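Local coordinates for protein toll (Drosophila melanogaster, PDB 4LXR) that serves as the receptor for cleaved, activated Spaetzle, switching on Toll signalling in embryonic dorsal-ventral patterning and antifungal immunity, at residues L306-I320 with T329-L341. Sequence-based numbering, arbitrary orientation.
With NAG (2-acetamido-2-deoxy-beta-D-glucopyranose), chain D; NAG (2-acetamido-2-deoxy-beta-D-glucopyranose), chain L.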
loop_
_atom_site.group_PDB
_atom_site.type_symbol
_atom_site.label_atom_id
_atom_site.label_comp_id
_atom_site.label_asym_id
_atom_site.label_seq_id
_atom_site.Cartn_x
_atom_site.Cartn_y
_atom_site.Cartn_z
ATOM N N LEU A 306 -17.788 -26.226 11.053
ATOM C CA LEU A 306 -18.880 -25.652 11.835
ATOM C C LEU A 306 -20.165 -26.454 11.612
ATOM O O LEU A 306 -20.388 -26.995 10.526
ATOM C CB LEU A 306 -19.114 -24.199 11.429
ATOM C CG LEU A 306 -17.915 -23.257 11.547
ATOM C CD1 LEU A 306 -18.253 -21.875 10.971
ATOM C CD2 LEU A 306 -17.439 -23.156 12.994
ATOM N N PRO A 307 -21.017 -26.541 12.642
ATOM C CA PRO A 307 -22.304 -27.215 12.456
ATOM C C PRO A 307 -23.291 -26.261 11.798
ATOM O O PRO A 307 -23.291 -25.063 12.128
ATOM C CB PRO A 307 -22.750 -27.515 13.898
ATOM C CG PRO A 307 -22.153 -26.373 14.699
ATOM C CD PRO A 307 -20.819 -26.069 14.023
ATOM N N GLY A 308 -24.119 -26.793 10.899
ATOM C CA GLY A 308 -25.082 -26.019 10.138
ATOM C C GLY A 308 -26.091 -25.236 10.948
ATOM O O GLY A 308 -26.709 -24.298 10.432
ATOM N N ASP A 309 -26.258 -25.619 12.214
ATOM C CA ASP A 309 -27.243 -24.998 13.094
ATOM C C ASP A 309 -26.627 -23.947 14.029
ATOM O O ASP A 309 -27.253 -23.534 15.012
ATOM C CB ASP A 309 -27.990 -26.073 13.914
ATOM C CG ASP A 309 -27.068 -26.896 14.830
ATOM O OD1 ASP A 309 -25.967 -26.428 15.212
ATOM O OD2 ASP A 309 -27.454 -28.035 15.180
ATOM N N LEU A 310 -25.408 -23.521 13.715
ATOM C CA LEU A 310 -24.629 -22.651 14.594
ATOM C C LEU A 310 -25.288 -21.304 14.864
ATOM O O LEU A 310 -25.192 -20.774 15.970
ATOM C CB LEU A 310 -23.214 -22.438 14.034
ATOM C CG LEU A 310 -22.221 -21.744 14.982
ATOM C CD1 LEU A 310 -22.054 -22.566 16.264
ATOM C CD2 LEU A 310 -20.853 -21.505 14.300
ATOM N N PHE A 311 -25.934 -20.743 13.848
ATOM C CA PHE A 311 -26.548 -19.428 13.968
ATOM C C PHE A 311 -28.050 -19.467 13.752
ATOM O O PHE A 311 -28.622 -18.436 13.385
ATOM C CB PHE A 311 -26.004 -18.477 12.895
ATOM C CG PHE A 311 -24.512 -18.413 12.820
ATOM C CD1 PHE A 311 -23.761 -17.995 13.908
ATOM C CD2 PHE A 311 -23.861 -18.709 11.629
ATOM C CE1 PHE A 311 -22.391 -17.925 13.827
ATOM C CE2 PHE A 311 -22.496 -18.629 11.536
ATOM C CZ PHE A 311 -21.751 -18.242 12.632
ATOM N N GLU A 312 -28.695 -20.623 13.939
ATOM C CA GLU A 312 -30.084 -20.736 13.496
ATOM C C GLU A 312 -31.013 -19.841 14.313
ATOM O O GLU A 312 -30.867 -19.718 15.526
ATOM C CB GLU A 312 -30.585 -22.190 13.435
ATOM C CG GLU A 312 -30.770 -22.874 14.771
ATOM C CD GLU A 312 -31.517 -24.199 14.647
ATOM O OE1 GLU A 312 -32.163 -24.617 15.629
ATOM O OE2 GLU A 312 -31.453 -24.820 13.575
ATOM N N HIS A 313 -31.931 -19.190 13.607
ATOM C CA HIS A 313 -32.872 -18.238 14.190
ATOM C C HIS A 313 -32.220 -17.020 14.826
ATOM O O HIS A 313 -32.892 -16.251 15.498
ATOM C CB HIS A 313 -33.834 -18.923 15.170
ATOM C CG HIS A 313 -34.602 -20.050 14.554
ATOM N ND1 HIS A 313 -34.432 -21.365 14.936
ATOM C CD2 HIS A 313 -35.519 -20.061 13.558
ATOM C CE1 HIS A 313 -35.224 -22.136 14.210
ATOM N NE2 HIS A 313 -35.895 -21.370 13.369
ATOM N N SER A 314 -30.925 -16.829 14.601
ATOM C CA SER A 314 -30.260 -15.607 15.061
ATOM C C SER A 314 -30.232 -14.590 13.919
ATOM O O SER A 314 -29.221 -14.414 13.234
ATOM C CB SER A 314 -28.862 -15.920 15.592
ATOM O OG SER A 314 -28.942 -16.707 16.781
ATOM N N THR A 315 -31.364 -13.925 13.719
ATOM C CA THR A 315 -31.619 -13.192 12.485
ATOM C C THR A 315 -30.972 -11.810 12.443
ATOM O O THR A 315 -30.856 -11.215 11.370
ATOM C CB THR A 315 -33.135 -13.069 12.202
ATOM O OG1 THR A 315 -33.729 -12.154 13.128
ATOM C CG2 THR A 315 -33.822 -14.432 12.332
ATOM N N GLN A 316 -30.536 -11.310 13.597
ATOM C CA GLN A 316 -29.983 -9.958 13.666
ATOM C C GLN A 316 -28.477 -9.866 13.455
ATOM O O GLN A 316 -27.913 -8.781 13.524
ATOM C CB GLN A 316 -30.356 -9.273 14.990
ATOM C CG GLN A 316 -31.856 -9.093 15.197
ATOM C CD GLN A 316 -32.568 -8.593 13.960
ATOM O OE1 GLN A 316 -33.398 -9.299 13.377
ATOM N NE2 GLN A 316 -32.251 -7.371 13.546
ATOM N N ILE A 317 -27.815 -10.987 13.208
ATOM C CA ILE A 317 -26.367 -10.952 13.016
ATOM C C ILE A 317 -25.968 -10.096 11.801
ATOM O O ILE A 317 -26.507 -10.263 10.703
ATOM C CB ILE A 317 -25.793 -12.370 12.870
ATOM C CG1 ILE A 317 -26.079 -13.175 14.152
ATOM C CG2 ILE A 317 -24.316 -12.305 12.605
ATOM C CD1 ILE A 317 -25.552 -14.586 14.129
ATOM N N THR A 318 -25.035 -9.172 12.007
ATOM C CA THR A 318 -24.611 -8.264 10.947
ATOM C C THR A 318 -23.134 -8.449 10.583
ATOM O O THR A 318 -22.721 -8.122 9.476
ATOM C CB THR A 318 -24.847 -6.792 11.353
ATOM O OG1 THR A 318 -24.134 -6.510 12.572
ATOM C CG2 THR A 318 -26.358 -6.515 11.545
ATOM N N ASN A 319 -22.333 -8.960 11.515
ATOM C CA ASN A 319 -20.899 -9.056 11.273
ATOM C C ASN A 319 -20.345 -10.360 11.774
ATOM O O ASN A 319 -20.485 -10.677 12.951
ATOM C CB ASN A 319 -20.168 -7.901 11.960
ATOM C CG ASN A 319 -20.587 -6.545 11.425
ATOM O OD1 ASN A 319 -21.637 -6.015 11.793
ATOM N ND2 ASN A 319 -19.755 -5.983 10.558
ATOM N N ILE A 320 -19.724 -11.121 10.877
ATOM C CA ILE A 320 -19.101 -12.386 11.244
ATOM C C ILE A 320 -17.665 -12.396 10.744
ATOM O O ILE A 320 -17.412 -12.209 9.557
ATOM C CB ILE A 320 -19.831 -13.585 10.616
ATOM C CG1 ILE A 320 -21.302 -13.600 11.010
ATOM C CG2 ILE A 320 -19.145 -14.901 10.987
ATOM C CD1 ILE A 320 -22.050 -14.827 10.483
ATOM N N THR A 329 -14.731 -26.306 4.055
ATOM C CA THR A 329 -16.004 -25.878 3.473
ATOM C C THR A 329 -16.950 -25.425 4.591
ATOM O O THR A 329 -16.569 -25.388 5.766
ATOM C CB THR A 329 -16.667 -27.008 2.633
ATOM O OG1 THR A 329 -17.754 -26.477 1.852
ATOM C CG2 THR A 329 -17.163 -28.136 3.536
ATOM N N LEU A 330 -18.175 -25.071 4.216
ATOM C CA LEU A 330 -19.193 -24.647 5.163
ATOM C C LEU A 330 -20.473 -25.397 4.840
ATOM O O LEU A 330 -20.769 -25.608 3.670
ATOM C CB LEU A 330 -19.448 -23.147 5.023
ATOM C CG LEU A 330 -18.301 -22.212 5.395
ATOM C CD1 LEU A 330 -18.737 -20.774 5.191
ATOM C CD2 LEU A 330 -17.878 -22.449 6.841
ATOM N N PRO A 331 -21.252 -25.786 5.868
ATOM C CA PRO A 331 -22.531 -26.446 5.564
ATOM C C PRO A 331 -23.408 -25.462 4.812
ATOM O O PRO A 331 -23.339 -24.272 5.106
ATOM C CB PRO A 331 -23.149 -26.719 6.943
ATOM C CG PRO A 331 -22.124 -26.299 7.960
ATOM C CD PRO A 331 -21.113 -25.429 7.287
ATOM N N ALA A 332 -24.194 -25.940 3.857
ATOM C CA ALA A 332 -25.061 -25.083 3.056
ATOM C C ALA A 332 -26.096 -24.276 3.865
ATOM O O ALA A 332 -26.538 -23.223 3.415
ATOM C CB ALA A 332 -25.767 -25.916 1.941
ATOM N N THR A 333 -26.493 -24.763 5.041
ATOM C CA THR A 333 -27.535 -24.080 5.826
ATOM C C THR A 333 -26.981 -23.066 6.834
ATOM O O THR A 333 -27.746 -22.400 7.525
ATOM C CB THR A 333 -28.457 -25.078 6.587
ATOM O OG1 THR A 333 -27.681 -25.832 7.531
ATOM C CG2 THR A 333 -29.180 -26.037 5.616
ATOM N N LEU A 334 -25.658 -22.950 6.910
ATOM C CA LEU A 334 -25.018 -22.131 7.936
ATOM C C LEU A 334 -25.602 -20.725 8.077
ATOM O O LEU A 334 -25.788 -20.243 9.198
ATOM C CB LEU A 334 -23.512 -22.023 7.697
ATOM C CG LEU A 334 -22.795 -21.339 8.868
ATOM C CD1 LEU A 334 -22.960 -22.157 10.146
ATOM C CD2 LEU A 334 -21.326 -21.108 8.570
ATOM N N LEU A 335 -25.906 -20.084 6.948
ATOM C CA LEU A 335 -26.330 -18.685 6.947
ATOM C C LEU A 335 -27.767 -18.510 6.482
ATOM O O LEU A 335 -28.171 -17.424 6.067
ATOM C CB LEU A 335 -25.403 -17.845 6.070
ATOM C CG LEU A 335 -23.926 -17.870 6.458
ATOM C CD1 LEU A 335 -23.106 -17.168 5.415
ATOM C CD2 LEU A 335 -23.687 -17.226 7.821
ATOM N N GLU A 336 -28.537 -19.584 6.566
ATOM C CA GLU A 336 -29.908 -19.611 6.080
ATOM C C GLU A 336 -30.825 -18.584 6.765
ATOM O O GLU A 336 -31.789 -18.101 6.169
ATOM C CB GLU A 336 -30.465 -21.026 6.258
ATOM C CG GLU A 336 -31.819 -21.270 5.650
ATOM C CD GLU A 336 -32.398 -22.607 6.075
ATOM O OE1 GLU A 336 -31.628 -23.440 6.608
ATOM O OE2 GLU A 336 -33.620 -22.816 5.890
ATOM N N HIS A 337 -30.531 -18.241 8.012
ATOM C CA HIS A 337 -31.369 -17.281 8.726
ATOM C C HIS A 337 -30.771 -15.868 8.775
ATOM O O HIS A 337 -31.417 -14.927 9.235
ATOM C CB HIS A 337 -31.695 -17.792 10.140
ATOM C CG HIS A 337 -32.417 -19.104 10.152
ATOM N ND1 HIS A 337 -33.776 -19.207 9.945
ATOM C CD2 HIS A 337 -31.967 -20.370 10.327
ATOM C CE1 HIS A 337 -34.134 -20.479 9.995
ATOM N NE2 HIS A 337 -33.056 -21.206 10.226
ATOM N N GLN A 338 -29.551 -15.711 8.277
ATOM C CA GLN A 338 -28.855 -14.434 8.396
ATOM C C GLN A 338 -29.261 -13.385 7.342
ATOM O O GLN A 338 -28.439 -12.894 6.573
ATOM C CB GLN A 338 -27.334 -14.651 8.452
ATOM C CG GLN A 338 -26.829 -15.064 9.850
ATOM C CD GLN A 338 -27.402 -16.393 10.302
ATOM O OE1 GLN A 338 -27.219 -17.406 9.631
ATOM N NE2 GLN A 338 -28.127 -16.393 11.428
ATOM N N VAL A 339 -30.534 -13.017 7.356
ATOM C CA VAL A 339 -31.075 -12.039 6.415
ATOM C C VAL A 339 -30.466 -10.624 6.555
ATOM O O VAL A 339 -30.541 -9.817 5.632
ATOM C CB VAL A 339 -32.628 -11.991 6.512
ATOM C CG1 VAL A 339 -33.086 -11.275 7.799
ATOM C CG2 VAL A 339 -33.221 -11.345 5.285
ATOM N N ASN A 340 -29.850 -10.333 7.698
ATOM C CA ASN A 340 -29.302 -8.998 7.948
ATOM C C ASN A 340 -27.783 -8.937 7.938
ATOM O O ASN A 340 -27.203 -7.925 8.328
ATOM C CB ASN A 340 -29.803 -8.452 9.292
ATOM C CG ASN A 340 -31.288 -8.158 9.282
ATOM O OD1 ASN A 340 -31.771 -7.380 8.462
ATOM N ND2 ASN A 340 -32.026 -8.792 10.193
ATOM N N LEU A 341 -27.140 -10.024 7.527
ATOM C CA LEU A 341 -25.683 -10.080 7.526
ATOM C C LEU A 341 -25.135 -9.035 6.553
ATOM O O LEU A 341 -25.605 -8.939 5.421
ATOM C CB LEU A 341 -25.221 -11.483 7.149
ATOM C CG LEU A 341 -23.719 -11.765 7.183
ATOM C CD1 LEU A 341 -23.156 -11.560 8.588
ATOM C CD2 LEU A 341 -23.452 -13.176 6.684
HETATM C C1 NAG D . -20.036 -4.647 10.077
HETATM C C2 NAG D . -19.154 -3.519 10.639
HETATM C C3 NAG D . -19.489 -2.194 9.960
HETATM C C4 NAG D . -19.458 -2.327 8.442
HETATM C C5 NAG D . -20.329 -3.500 7.993
HETATM C C6 NAG D . -20.271 -3.762 6.500
HETATM C C7 NAG D . -18.347 -3.791 12.939
HETATM C C8 NAG D . -18.645 -3.564 14.394
HETATM N N2 NAG D . -19.288 -3.394 12.081
HETATM O O3 NAG D . -18.556 -1.206 10.386
HETATM O O4 NAG D . -19.978 -1.132 7.870
HETATM O O5 NAG D . -19.893 -4.698 8.645
HETATM O O6 NAG D . -18.937 -3.919 6.030
HETATM O O7 NAG D . -17.304 -4.318 12.560
HETATM C C1 NAG L . -32.361 -6.667 4.294
HETATM C C2 NAG L . -33.112 -7.748 3.465
HETATM C C3 NAG L . -34.626 -7.529 3.515
HETATM C C4 NAG L . -35.099 -7.437 4.956
HETATM C C5 NAG L . -34.373 -6.279 5.628
HETATM C C6 NAG L . -34.758 -6.096 7.078
HETATM C C7 NAG L . -32.688 -6.747 1.242
HETATM C C8 NAG L . -32.175 -7.005 -0.143
HETATM N N2 NAG L . -32.651 -7.791 2.085
HETATM O O3 NAG L . -35.279 -8.605 2.850
HETATM O O4 NAG L . -36.514 -7.273 5.024
HETATM O O5 NAG L . -32.963 -6.547 5.610
HETATM O O6 NAG L . -34.524 -7.284 7.824
HETATM O O7 NAG L . -33.108 -5.642 1.581
HETATM O O HOH W 1 -18.045 -26.510 8.041
HETATM O O HOH W 2 -26.856 -21.515 11.371
HETATM O O HOH W 3 -28.745 -11.675 9.847
#
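Gln338 lays its carboxamide against the CB of Phe311, where a single NH2 group bridges two carbonyls of the neighbouring coil: NE2 of Gln338 donates to Phe311 O and to Ser314 O, at 2.9 Å each. A bend at chi2 (63°) folds the chain back so that the amide reaches both. Ser314 O lies in the amide plane but receives its proton from above its own carbonyl plane, whereas at Phe311 O the backbone N of Ser314 and the Gln338 amide arrive from opposite faces, gripping the oxygen that closes the type II turn 311-314.

Below this polar point the Phe311 ring stands between Leu310 CG on one face and Ile320 CD1 on the other, with Leu334 O at its edge. The isobutyl group of Leu334 crosses the ring obliquely, CG 3.8 Å from CE2 of Phe311, and its CD2 continues to Leu306 CD1. Leu341, with CG anti to its backbone N (chi1 -176°), brings CD1 to 3.7 Å from CG1 of Ile320, approaching nearly at right angles.

Toward the surface, the His337 ring carries the backbone N of His313 over one face; the two side chains run the same way, their rings obliquely inclined at 38°, with His337 NE2 over one face of the His313 ring. Asn340 ND2 donates to Thr315 O at 2.9 Å, while its OD1 accepts from O6 of a GlcNAc also hydrogen-bonded to Thr363. Water 3 joins Asn340 N to the carbonyls of Thr315 and Ile317.

In the Toll ectodomain solenoid, these turns of neighbouring leucine-rich-repeat coils lead into strand 319-321, which begins with glycosylated Asn319 and Ile320, and its parallel neighbour 343-345. No backbone-to-backbone hydrogen bond directly joins the two segments, so two amide side chains and bridging waters satisfy the turn carbonyls.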